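Local coordinates for Red carotenoid protein (RCP) (Nostoc sp., PDB 5FCY) that binds carotenoids such as beta-carotene as a soluble helical protein and probably takes part in cyanobacterial photoprotection, at residues Y14-W18 against L145-Y149. Residues are numbered along the deposited sequence; the frame is centred on the assembly and turned at random.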
loop_
_atom_site.group_PDB
_atom_site.type_symbol
_atom_site.label_atom_id
_atom_site.label_comp_id
_atom_site.label_asym_id
_atom_site.label_seq_id
_atom_site.Cartn_x
_atom_site.Cartn_y
_atom_site.Cartn_z
ATOM N N TYR A 14 0.431 -15.035 -2.491
ATOM C CA TYR A 14 -0.246 -13.909 -1.855
ATOM C C TYR A 14 -0.123 -12.653 -2.709
ATOM O O TYR A 14 -1.107 -11.942 -2.935
ATOM C CB TYR A 14 0.333 -13.658 -0.463
ATOM C CG TYR A 14 -0.048 -14.690 0.571
ATOM C CD1 TYR A 14 -1.337 -14.753 1.078
ATOM C CD2 TYR A 14 0.891 -15.588 1.058
ATOM C CE1 TYR A 14 -1.686 -15.693 2.029
ATOM C CE2 TYR A 14 0.553 -16.529 2.006
ATOM C CZ TYR A 14 -0.736 -16.577 2.490
ATOM O OH TYR A 14 -1.071 -17.516 3.438
ATOM N N VAL A 15 1.087 -12.367 -3.193
ATOM C CA VAL A 15 1.303 -11.182 -4.018
ATOM C C VAL A 15 0.448 -11.252 -5.276
ATOM O O VAL A 15 -0.211 -10.276 -5.656
ATOM C CB VAL A 15 2.797 -11.033 -4.359
ATOM C CG1 VAL A 15 3.026 -9.861 -5.305
ATOM C CG2 VAL A 15 3.611 -10.845 -3.093
ATOM N N GLN A 16 0.450 -12.407 -5.946
ATOM C CA GLN A 16 -0.345 -12.552 -7.160
ATOM C C GLN A 16 -1.836 -12.472 -6.858
ATOM O O GLN A 16 -2.591 -11.836 -7.601
ATOM C CB GLN A 16 -0.006 -13.868 -7.861
ATOM C CG GLN A 16 1.079 -13.736 -8.919
ATOM C CD GLN A 16 1.345 -15.035 -9.656
ATOM O OE1 GLN A 16 0.838 -15.252 -10.759
ATOM N NE2 GLN A 16 2.150 -15.904 -9.054
ATOM N N SER A 17 -2.282 -13.109 -5.774
ATOM C CA SER A 17 -3.683 -12.988 -5.385
ATOM C C SER A 17 -4.023 -11.548 -5.031
ATOM O O SER A 17 -5.104 -11.053 -5.372
ATOM C CB SER A 17 -3.985 -13.914 -4.209
ATOM O OG SER A 17 -3.838 -15.274 -4.578
ATOM N N TRP A 18 -3.107 -10.858 -4.348
ATOM C CA TRP A 18 -3.328 -9.459 -4.003
ATOM C C TRP A 18 -3.435 -8.600 -5.256
ATOM O O TRP A 18 -4.224 -7.649 -5.302
ATOM C CB TRP A 18 -2.190 -8.974 -3.103
ATOM C CG TRP A 18 -2.500 -7.762 -2.269
ATOM C CD1 TRP A 18 -3.457 -6.818 -2.503
ATOM C CD2 TRP A 18 -1.842 -7.374 -1.058
ATOM N NE1 TRP A 18 -3.432 -5.865 -1.512
ATOM C CE2 TRP A 18 -2.449 -6.184 -0.613
ATOM C CE3 TRP A 18 -0.796 -7.918 -0.307
ATOM C CZ2 TRP A 18 -2.046 -5.531 0.546
ATOM C CZ3 TRP A 18 -0.397 -7.268 0.842
ATOM C CH2 TRP A 18 -1.020 -6.088 1.258
ATOM N N LEU A 145 6.505 -10.170 2.279
ATOM C CA LEU A 145 5.318 -10.052 1.440
ATOM C C LEU A 145 5.061 -8.598 1.059
ATOM O O LEU A 145 4.878 -8.276 -0.121
ATOM C CB LEU A 145 4.111 -10.646 2.171
ATOM C CG LEU A 145 2.725 -10.365 1.586
ATOM C CD1 LEU A 145 2.619 -10.870 0.159
ATOM C CD2 LEU A 145 1.652 -10.996 2.458
ATOM N N PHE A 146 5.054 -7.704 2.051
ATOM C CA PHE A 146 4.730 -6.305 1.790
ATOM C C PHE A 146 5.753 -5.664 0.860
ATOM O O PHE A 146 5.386 -4.919 -0.057
ATOM C CB PHE A 146 4.652 -5.531 3.106
ATOM C CG PHE A 146 3.675 -6.108 4.097
ATOM C CD1 PHE A 146 2.524 -6.746 3.669
ATOM C CD2 PHE A 146 3.914 -6.014 5.458
ATOM C CE1 PHE A 146 1.630 -7.277 4.577
ATOM C CE2 PHE A 146 3.022 -6.541 6.371
ATOM C CZ PHE A 146 1.881 -7.174 5.931
ATOM N N ARG A 147 7.040 -5.939 1.082
ATOM C CA ARG A 147 8.074 -5.371 0.224
ATOM C C ARG A 147 7.873 -5.783 -1.228
ATOM O O ARG A 147 7.993 -4.955 -2.137
ATOM C CB ARG A 147 9.455 -5.801 0.715
ATOM C CG ARG A 147 9.858 -5.178 2.042
ATOM C CD ARG A 147 11.232 -5.646 2.503
ATOM N NE ARG A 147 12.268 -5.378 1.505
ATOM C CZ ARG A 147 12.691 -6.252 0.592
ATOM N NH1 ARG A 147 12.178 -7.477 0.533
ATOM N NH2 ARG A 147 13.637 -5.899 -0.271
ATOM N N ASP A 148 7.565 -7.060 -1.469
ATOM C CA ASP A 148 7.371 -7.523 -2.839
ATOM C C ASP A 148 6.078 -6.985 -3.437
ATOM O O ASP A 148 5.990 -6.802 -4.655
ATOM C CB ASP A 148 7.373 -9.051 -2.887
ATOM C CG ASP A 148 8.644 -9.653 -2.324
ATOM O OD1 ASP A 148 9.707 -8.999 -2.403
ATOM O OD2 ASP A 148 8.580 -10.784 -1.802
ATOM N N TYR A 149 5.069 -6.728 -2.604
ATOM C CA TYR A 149 3.801 -6.211 -3.109
ATOM C C TYR A 149 3.944 -4.764 -3.574
ATOM O O TYR A 149 3.469 -4.403 -4.657
ATOM C CB TYR A 149 2.722 -6.340 -2.030
ATOM C CG TYR A 149 1.447 -5.590 -2.334
ATOM C CD1 TYR A 149 0.726 -5.844 -3.492
ATOM C CD2 TYR A 149 0.957 -4.637 -1.455
ATOM C CE1 TYR A 149 -0.438 -5.160 -3.770
ATOM C CE2 TYR A 149 -0.206 -3.950 -1.724
ATOM C CZ TYR A 149 -0.901 -4.216 -2.883
ATOM O OH TYR A 149 -2.062 -3.538 -3.162
#
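Trp-18 and Tyr-149 lay their rings face to face, and this stack is the main aromatic element of the contact. The six-membered ring of the indole and the phenol ring have centroids 3.7 Å apart and planes only 13° from parallel. Tyr-149 CE2 comes within 3.3 Å of Trp-18 CZ2, while Trp-18 CD2 sits over the centre of the tyrosine ring. Both side chains have CG anti to the backbone N (chi1 168° for Tyr-149), which carries each ring from its own helix into the space between the two; the side chains cross at about a right angle. Trp-18 NE1 and Tyr-149 OH are 3.2 Å apart, but the angle is too poor for a hydrogen bond. Instead, Gln-26 serves both: its OE1 bonds the tyrosine hydroxyl, and its backbone O takes a weak bond from the indole nitrogen.

Apolar packing completes the contact. Leu-145 CD1 touches both Val-15 CG2, at 3.4 Å, and Tyr-14 CB, at 3.7 Å. Trp-18 CZ3 meets Phe-146 CD1 at 4.1 Å, each atom at the other ring's edge and near its plane, and Leu-145 CG also lies at the indole's edge. Replacing Trp-18 by an alanine would probably leave one face of Tyr-149 without its stacking partner and open a gap beside the ring of Phe-146, a residue that touches the bound beta-carotene.

The segment axes approach to 9.9 Å at a crossing angle of -47°, so helices 9-19 and 139-150, from opposite ends of the chain, pack together within the all-helical carotenoid-binding domain. Helix 125-136 adjoins Tyr-14 and Leu-145 through Ile-134, whereas helix 23-35 brings Ile-33 against both Trp-18 and Phe-146 and Phe-30 against both stacked rings.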